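Local structure of hypothetical protein PH0156 (Pyrococcus horikoshii, 2P62) at residues 103-115 / 119-133. The protein is of unknown function but belongs to a family of the Toprim-like clan, whose members include nucleic-acid-processing enzymes. Sequence-based numbering, arbitrary orientation.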
loop_
_atom_site.group_PDB
_atom_site.type_symbol
_atom_site.label_atom_id
_atom_site.label_comp_id
_atom_site.label_asym_id
_atom_site.label_seq_id
_atom_site.Cartn_x
_atom_site.Cartn_y
_atom_site.Cartn_z
ATOM N N ASP A 103 9.149 -21.075 -17.237
ATOM C CA ASP A 103 8.726 -20.208 -18.325
ATOM C C ASP A 103 7.217 -19.964 -18.244
ATOM O O ASP A 103 6.425 -20.894 -18.087
ATOM C CB ASP A 103 9.136 -20.840 -19.661
ATOM C CG ASP A 103 8.886 -19.931 -20.839
ATOM O OD1 ASP A 103 7.705 -19.731 -21.185
ATOM O OD2 ASP A 103 9.861 -19.407 -21.423
ATOM N N VAL A 104 6.821 -18.703 -18.334
ATOM C CA VAL A 104 5.410 -18.360 -18.237
ATOM C C VAL A 104 4.535 -19.105 -19.252
ATOM O O VAL A 104 3.385 -19.447 -18.954
ATOM C CB VAL A 104 5.212 -16.832 -18.376
ATOM C CG1 VAL A 104 5.643 -16.368 -19.758
ATOM C CG2 VAL A 104 3.773 -16.460 -18.083
ATOM N N PHE A 105 5.071 -19.370 -20.440
ATOM C CA PHE A 105 4.300 -20.091 -21.449
ATOM C C PHE A 105 3.930 -21.489 -20.940
ATOM O O PHE A 105 2.771 -21.902 -21.015
ATOM C CB PHE A 105 5.080 -20.193 -22.766
ATOM C CG PHE A 105 4.274 -20.773 -23.893
ATOM C CD1 PHE A 105 4.155 -22.157 -24.046
ATOM C CD2 PHE A 105 3.584 -19.939 -24.770
ATOM C CE1 PHE A 105 3.355 -22.706 -25.057
ATOM C CE2 PHE A 105 2.781 -20.476 -25.783
ATOM C CZ PHE A 105 2.667 -21.868 -25.925
ATOM N N GLU A 106 4.913 -22.218 -20.422
ATOM C CA GLU A 106 4.652 -23.550 -19.881
ATOM C C GLU A 106 3.703 -23.450 -18.667
ATOM O O GLU A 106 2.792 -24.264 -18.507
ATOM C CB GLU A 106 5.971 -24.220 -19.471
ATOM C CG GLU A 106 6.861 -24.630 -20.643
ATOM C CD GLU A 106 8.267 -25.040 -20.203
ATOM O OE1 GLU A 106 8.375 -25.790 -19.201
ATOM O OE2 GLU A 106 9.260 -24.625 -20.856
ATOM N N TRP A 107 3.910 -22.436 -17.827
ATOM C CA TRP A 107 3.074 -22.237 -16.648
ATOM C C TRP A 107 1.591 -22.150 -17.042
ATOM O O TRP A 107 0.740 -22.875 -16.514
ATOM C CB TRP A 107 3.535 -20.972 -15.915
ATOM C CG TRP A 107 2.801 -20.671 -14.640
ATOM C CD1 TRP A 107 2.595 -21.515 -13.586
ATOM C CD2 TRP A 107 2.161 -19.433 -14.296
ATOM N NE1 TRP A 107 1.861 -20.877 -12.607
ATOM C CE2 TRP A 107 1.583 -19.601 -13.017
ATOM C CE3 TRP A 107 2.024 -18.197 -14.945
ATOM C CZ2 TRP A 107 0.870 -18.581 -12.375
ATOM C CZ3 TRP A 107 1.314 -17.177 -14.304
ATOM C CH2 TRP A 107 0.747 -17.379 -13.031
ATOM N N VAL A 108 1.281 -21.282 -17.995
ATOM C CA VAL A 108 -0.094 -21.136 -18.442
ATOM C C VAL A 108 -0.597 -22.417 -19.110
ATOM O O VAL A 108 -1.686 -22.901 -18.809
ATOM C CB VAL A 108 -0.213 -19.955 -19.423
ATOM C CG1 VAL A 108 -1.639 -19.859 -19.979
ATOM C CG2 VAL A 108 0.166 -18.671 -18.705
ATOM N N LEU A 109 0.211 -22.962 -20.013
ATOM C CA LEU A 109 -0.145 -24.179 -20.730
ATOM C C LEU A 109 -0.553 -25.319 -19.787
ATOM O O LEU A 109 -1.469 -26.096 -20.091
ATOM C CB LEU A 109 1.026 -24.625 -21.610
ATOM C CG LEU A 109 0.665 -25.725 -22.611
ATOM C CD1 LEU A 109 -0.302 -25.166 -23.656
ATOM C CD2 LEU A 109 1.915 -26.252 -23.274
ATOM N N SER A 110 0.134 -25.419 -18.649
ATOM C CA SER A 110 -0.149 -26.456 -17.655
ATOM C C SER A 110 -1.532 -26.291 -17.013
ATOM O O SER A 110 -1.993 -27.183 -16.305
ATOM C CB SER A 110 0.913 -26.444 -16.546
ATOM O OG SER A 110 0.660 -25.394 -15.607
ATOM N N PHE A 111 -2.181 -25.154 -17.253
ATOM C CA PHE A 111 -3.514 -24.894 -16.711
ATOM C C PHE A 111 -4.602 -25.332 -17.686
ATOM O O PHE A 111 -5.758 -25.485 -17.301
ATOM C CB PHE A 111 -3.695 -23.393 -16.418
ATOM C CG PHE A 111 -2.755 -22.862 -15.377
ATOM C CD1 PHE A 111 -2.284 -21.557 -15.448
ATOM C CD2 PHE A 111 -2.312 -23.679 -14.346
ATOM C CE1 PHE A 111 -1.380 -21.078 -14.514
ATOM C CE2 PHE A 111 -1.407 -23.211 -13.404
ATOM C CZ PHE A 111 -0.940 -21.909 -13.489
ATOM N N LEU A 112 -4.228 -25.541 -18.945
ATOM C CA LEU A 112 -5.184 -25.914 -19.983
ATOM C C LEU A 112 -5.256 -27.391 -20.334
ATOM O O LEU A 112 -5.032 -27.773 -21.483
ATOM C CB LEU A 112 -4.886 -25.125 -21.255
ATOM C CG LEU A 112 -4.837 -23.608 -21.095
ATOM C CD1 LEU A 112 -4.428 -23.011 -22.416
ATOM C CD2 LEU A 112 -6.197 -23.072 -20.641
ATOM N N ARG A 113 -5.580 -28.223 -19.354
ATOM C CA ARG A 113 -5.693 -29.661 -19.592
ATOM C C ARG A 113 -7.083 -30.006 -20.161
ATOM O O ARG A 113 -8.070 -29.351 -19.833
ATOM C CB ARG A 113 -5.442 -30.400 -18.277
ATOM C CG ARG A 113 -4.382 -31.474 -18.367
ATOM C CD ARG A 113 -5.022 -32.838 -18.525
ATOM N NE ARG A 113 -5.926 -33.134 -17.415
ATOM C CZ ARG A 113 -6.482 -34.324 -17.197
ATOM N NH1 ARG A 113 -6.225 -35.341 -18.014
ATOM N NH2 ARG A 113 -7.303 -34.495 -16.167
ATOM N N GLU A 114 -7.157 -31.021 -21.019
ATOM C CA GLU A 114 -8.427 -31.435 -21.634
ATOM C C GLU A 114 -8.983 -30.340 -22.549
ATOM O O GLU A 114 -10.202 -30.221 -22.730
ATOM C CB GLU A 114 -9.478 -31.778 -20.565
ATOM C CG GLU A 114 -9.152 -33.001 -19.711
ATOM C CD GLU A 114 -9.256 -34.318 -20.474
ATOM O OE1 GLU A 114 -8.902 -35.366 -19.894
ATOM O OE2 GLU A 114 -9.693 -34.314 -21.647
ATOM N N ARG A 115 -8.081 -29.543 -23.119
ATOM C CA ARG A 115 -8.447 -28.441 -24.012
ATOM C C ARG A 115 -7.780 -28.620 -25.363
ATOM O O ARG A 115 -6.625 -29.035 -25.436
ATOM C CB ARG A 115 -7.973 -27.087 -23.451
ATOM C CG ARG A 115 -8.617 -26.619 -22.153
ATOM C CD ARG A 115 -10.008 -26.037 -22.376
ATOM N NE ARG A 115 -10.576 -25.549 -21.121
ATOM C CZ ARG A 115 -11.854 -25.221 -20.947
ATOM N NH1 ARG A 115 -12.712 -25.328 -21.951
ATOM N NH2 ARG A 115 -12.273 -24.796 -19.759
ATOM N N VAL A 119 -1.391 -22.777 -31.283
ATOM C CA VAL A 119 -0.592 -21.591 -31.033
ATOM C C VAL A 119 -0.567 -20.670 -32.243
ATOM O O VAL A 119 -0.313 -21.095 -33.366
ATOM C CB VAL A 119 0.825 -21.991 -30.622
ATOM C CG1 VAL A 119 1.698 -20.760 -30.431
ATOM C CG2 VAL A 119 0.748 -22.794 -29.338
ATOM N N ASP A 120 -0.836 -19.398 -31.996
ATOM C CA ASP A 120 -0.881 -18.416 -33.059
ATOM C C ASP A 120 -0.291 -17.113 -32.552
ATOM O O ASP A 120 -0.787 -16.545 -31.582
ATOM C CB ASP A 120 -2.336 -18.213 -33.485
ATOM C CG ASP A 120 -2.476 -17.261 -34.643
ATOM O OD1 ASP A 120 -3.626 -16.858 -34.931
ATOM O OD2 ASP A 120 -1.446 -16.921 -35.268
ATOM N N ASN A 121 0.773 -16.651 -33.207
ATOM C CA ASN A 121 1.443 -15.410 -32.828
ATOM C C ASN A 121 1.855 -15.432 -31.366
ATOM O O ASN A 121 1.629 -14.467 -30.636
ATOM C CB ASN A 121 0.527 -14.207 -33.063
ATOM C CG ASN A 121 0.230 -13.974 -34.533
ATOM O OD1 ASN A 121 -0.657 -13.187 -34.882
ATOM N ND2 ASN A 121 0.978 -14.650 -35.408
ATOM N N GLY A 122 2.450 -16.538 -30.936
ATOM C CA GLY A 122 2.877 -16.637 -29.554
ATOM C C GLY A 122 1.736 -16.718 -28.552
ATOM O O GLY A 122 1.971 -16.664 -27.348
ATOM N N ALA A 123 0.500 -16.843 -29.027
ATOM C CA ALA A 123 -0.635 -16.953 -28.120
ATOM C C ALA A 123 -1.191 -18.374 -28.130
ATOM O O ALA A 123 -1.028 -19.102 -29.108
ATOM C CB ALA A 123 -1.714 -15.972 -28.514
ATOM N N ILE A 124 -1.822 -18.775 -27.029
ATOM C CA ILE A 124 -2.424 -20.106 -26.915
ATOM C C ILE A 124 -3.920 -19.911 -27.198
ATOM O O ILE A 124 -4.612 -19.206 -26.459
ATOM C CB ILE A 124 -2.234 -20.698 -25.478
ATOM C CG1 ILE A 124 -0.746 -20.827 -25.154
ATOM C CG2 ILE A 124 -2.872 -22.075 -25.375
ATOM C CD1 ILE A 124 -0.471 -21.311 -23.745
ATOM N N VAL A 125 -4.415 -20.521 -28.272
ATOM C CA VAL A 125 -5.818 -20.366 -28.630
ATOM C C VAL A 125 -6.601 -21.619 -28.285
ATOM O O VAL A 125 -6.259 -22.721 -28.709
ATOM C CB VAL A 125 -5.996 -20.055 -30.156
ATOM C CG1 VAL A 125 -7.446 -19.739 -30.462
ATOM C CG2 VAL A 125 -5.110 -18.887 -30.574
ATOM N N THR A 126 -7.650 -21.437 -27.494
ATOM C CA THR A 126 -8.499 -22.542 -27.096
ATOM C C THR A 126 -9.875 -21.958 -26.836
ATOM O O THR A 126 -9.995 -20.853 -26.303
ATOM C CB THR A 126 -7.956 -23.245 -25.825
ATOM O OG1 THR A 126 -8.787 -24.364 -25.499
ATOM C CG2 THR A 126 -7.918 -22.296 -24.654
ATOM N N GLU A 127 -10.912 -22.683 -27.244
ATOM C CA GLU A 127 -12.278 -22.218 -27.054
ATOM C C GLU A 127 -12.443 -20.868 -27.752
ATOM O O GLU A 127 -13.276 -20.061 -27.357
ATOM C CB GLU A 127 -12.565 -22.078 -25.555
ATOM C CG GLU A 127 -13.531 -23.101 -24.951
ATOM C CD GLU A 127 -13.263 -24.550 -25.358
ATOM O OE1 GLU A 127 -13.793 -24.973 -26.408
ATOM O OE2 GLU A 127 -12.532 -25.261 -24.629
ATOM N N GLY A 128 -11.641 -20.622 -28.784
ATOM C CA GLY A 128 -11.728 -19.363 -29.506
ATOM C C GLY A 128 -11.140 -18.178 -28.756
ATOM O O GLY A 128 -11.261 -17.035 -29.195
ATOM N N VAL A 129 -10.497 -18.440 -27.623
ATOM C CA VAL A 129 -9.906 -17.370 -26.814
ATOM C C VAL A 129 -8.380 -17.324 -26.924
ATOM O O VAL A 129 -7.707 -18.336 -26.724
ATOM C CB VAL A 129 -10.296 -17.539 -25.309
ATOM C CG1 VAL A 129 -9.543 -16.541 -24.447
ATOM C CG2 VAL A 129 -11.807 -17.357 -25.130
ATOM N N LYS A 130 -7.841 -16.145 -27.233
ATOM C CA LYS A 130 -6.393 -15.977 -27.338
ATOM C C LYS A 130 -5.763 -15.727 -25.966
ATOM O O LYS A 130 -5.985 -14.690 -25.352
ATOM C CB LYS A 130 -6.047 -14.813 -28.275
ATOM C CG LYS A 130 -6.256 -15.102 -29.743
ATOM C CD LYS A 130 -5.765 -13.951 -30.599
ATOM C CE LYS A 130 -6.122 -14.188 -32.054
ATOM N NZ LYS A 130 -7.578 -14.476 -32.176
ATOM N N ILE A 131 -4.975 -16.683 -25.489
ATOM C CA ILE A 131 -4.318 -16.544 -24.198
ATOM C C ILE A 131 -2.859 -16.127 -24.396
ATOM O O ILE A 131 -2.075 -16.824 -25.045
ATOM C CB ILE A 131 -4.414 -17.861 -23.409
ATOM C CG1 ILE A 131 -5.899 -18.231 -23.240
ATOM C CG2 ILE A 131 -3.748 -17.700 -22.037
ATOM C CD1 ILE A 131 -6.193 -19.666 -22.714
ATOM N N TYR A 132 -2.509 -14.971 -23.843
ATOM C CA TYR A 132 -1.162 -14.452 -23.984
ATOM C C TYR A 132 -0.328 -14.535 -22.722
ATOM O O TYR A 132 -0.521 -13.773 -21.780
ATOM C CB TYR A 132 -1.193 -12.994 -24.451
ATOM C CG TYR A 132 -1.701 -12.787 -25.857
ATOM C CD1 TYR A 132 -0.843 -12.900 -26.955
ATOM C CD2 TYR A 132 -3.043 -12.450 -26.097
ATOM C CE1 TYR A 132 -1.305 -12.676 -28.251
ATOM C CE2 TYR A 132 -3.509 -12.228 -27.392
ATOM C CZ TYR A 132 -2.635 -12.340 -28.460
ATOM O OH TYR A 132 -3.087 -12.097 -29.735
ATOM N N PRO A 133 0.590 -15.497 -22.673
ATOM C CA PRO A 133 1.432 -15.601 -21.480
ATOM C C PRO A 133 2.606 -14.632 -21.667
ATOM O O PRO A 133 3.286 -14.655 -22.691
ATOM C CB PRO A 133 1.835 -17.077 -21.454
ATOM C CG PRO A 133 1.754 -17.504 -22.897
ATOM C CD PRO A 133 0.598 -16.735 -23.475
#
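Ile-124 of strand 123-126 sets its CD1 over one face of the Phe-105 ring, a CH-pi contact 4.1 Å from CD1 to the ring centroid and offset toward the rim. Phe-105 leaves the first turn of helix 104-109 with CG anti to the backbone N (chi1 -173°), which swings the ring toward the strands; Val-119 CG2 and Gly-122 O then lie at its edge, and Pro-133 runs alongside, its CG 3.6 Å from Phe-105 CD2. One turn on, Val-108 straddles two residues of strand 129-133: CG1 rests on Ile-131 CG2 at 3.7 Å, while CG2 meets Pro-133 CB at 3.6 Å. Leu-112 pushes CD1 to 3.5 Å from Ile-124 CG2 and meets Ile-131 CD1 tip to tip. At the far end the Arg-115 chain, bent at chi2 (-78°), passes over Thr-126 OG1, itself hydrogen-bonded to Glu-116 O, and NH1 reaches Glu-127 OE2 at 2.7 Å from above the carboxylate plane, a salt bridge bent to 141° at the hydrogen. NH2 pairs with Asp-80 of helix 71-84, and a leucine in place of the arginine would probably leave both carboxylates without this shared positive partner. Helix 104-109 thus covers one face of the antiparallel strands at the margin of a mixed sheet with helices packed against it, an alpha/beta arrangement consistent with a Toprim-like fold.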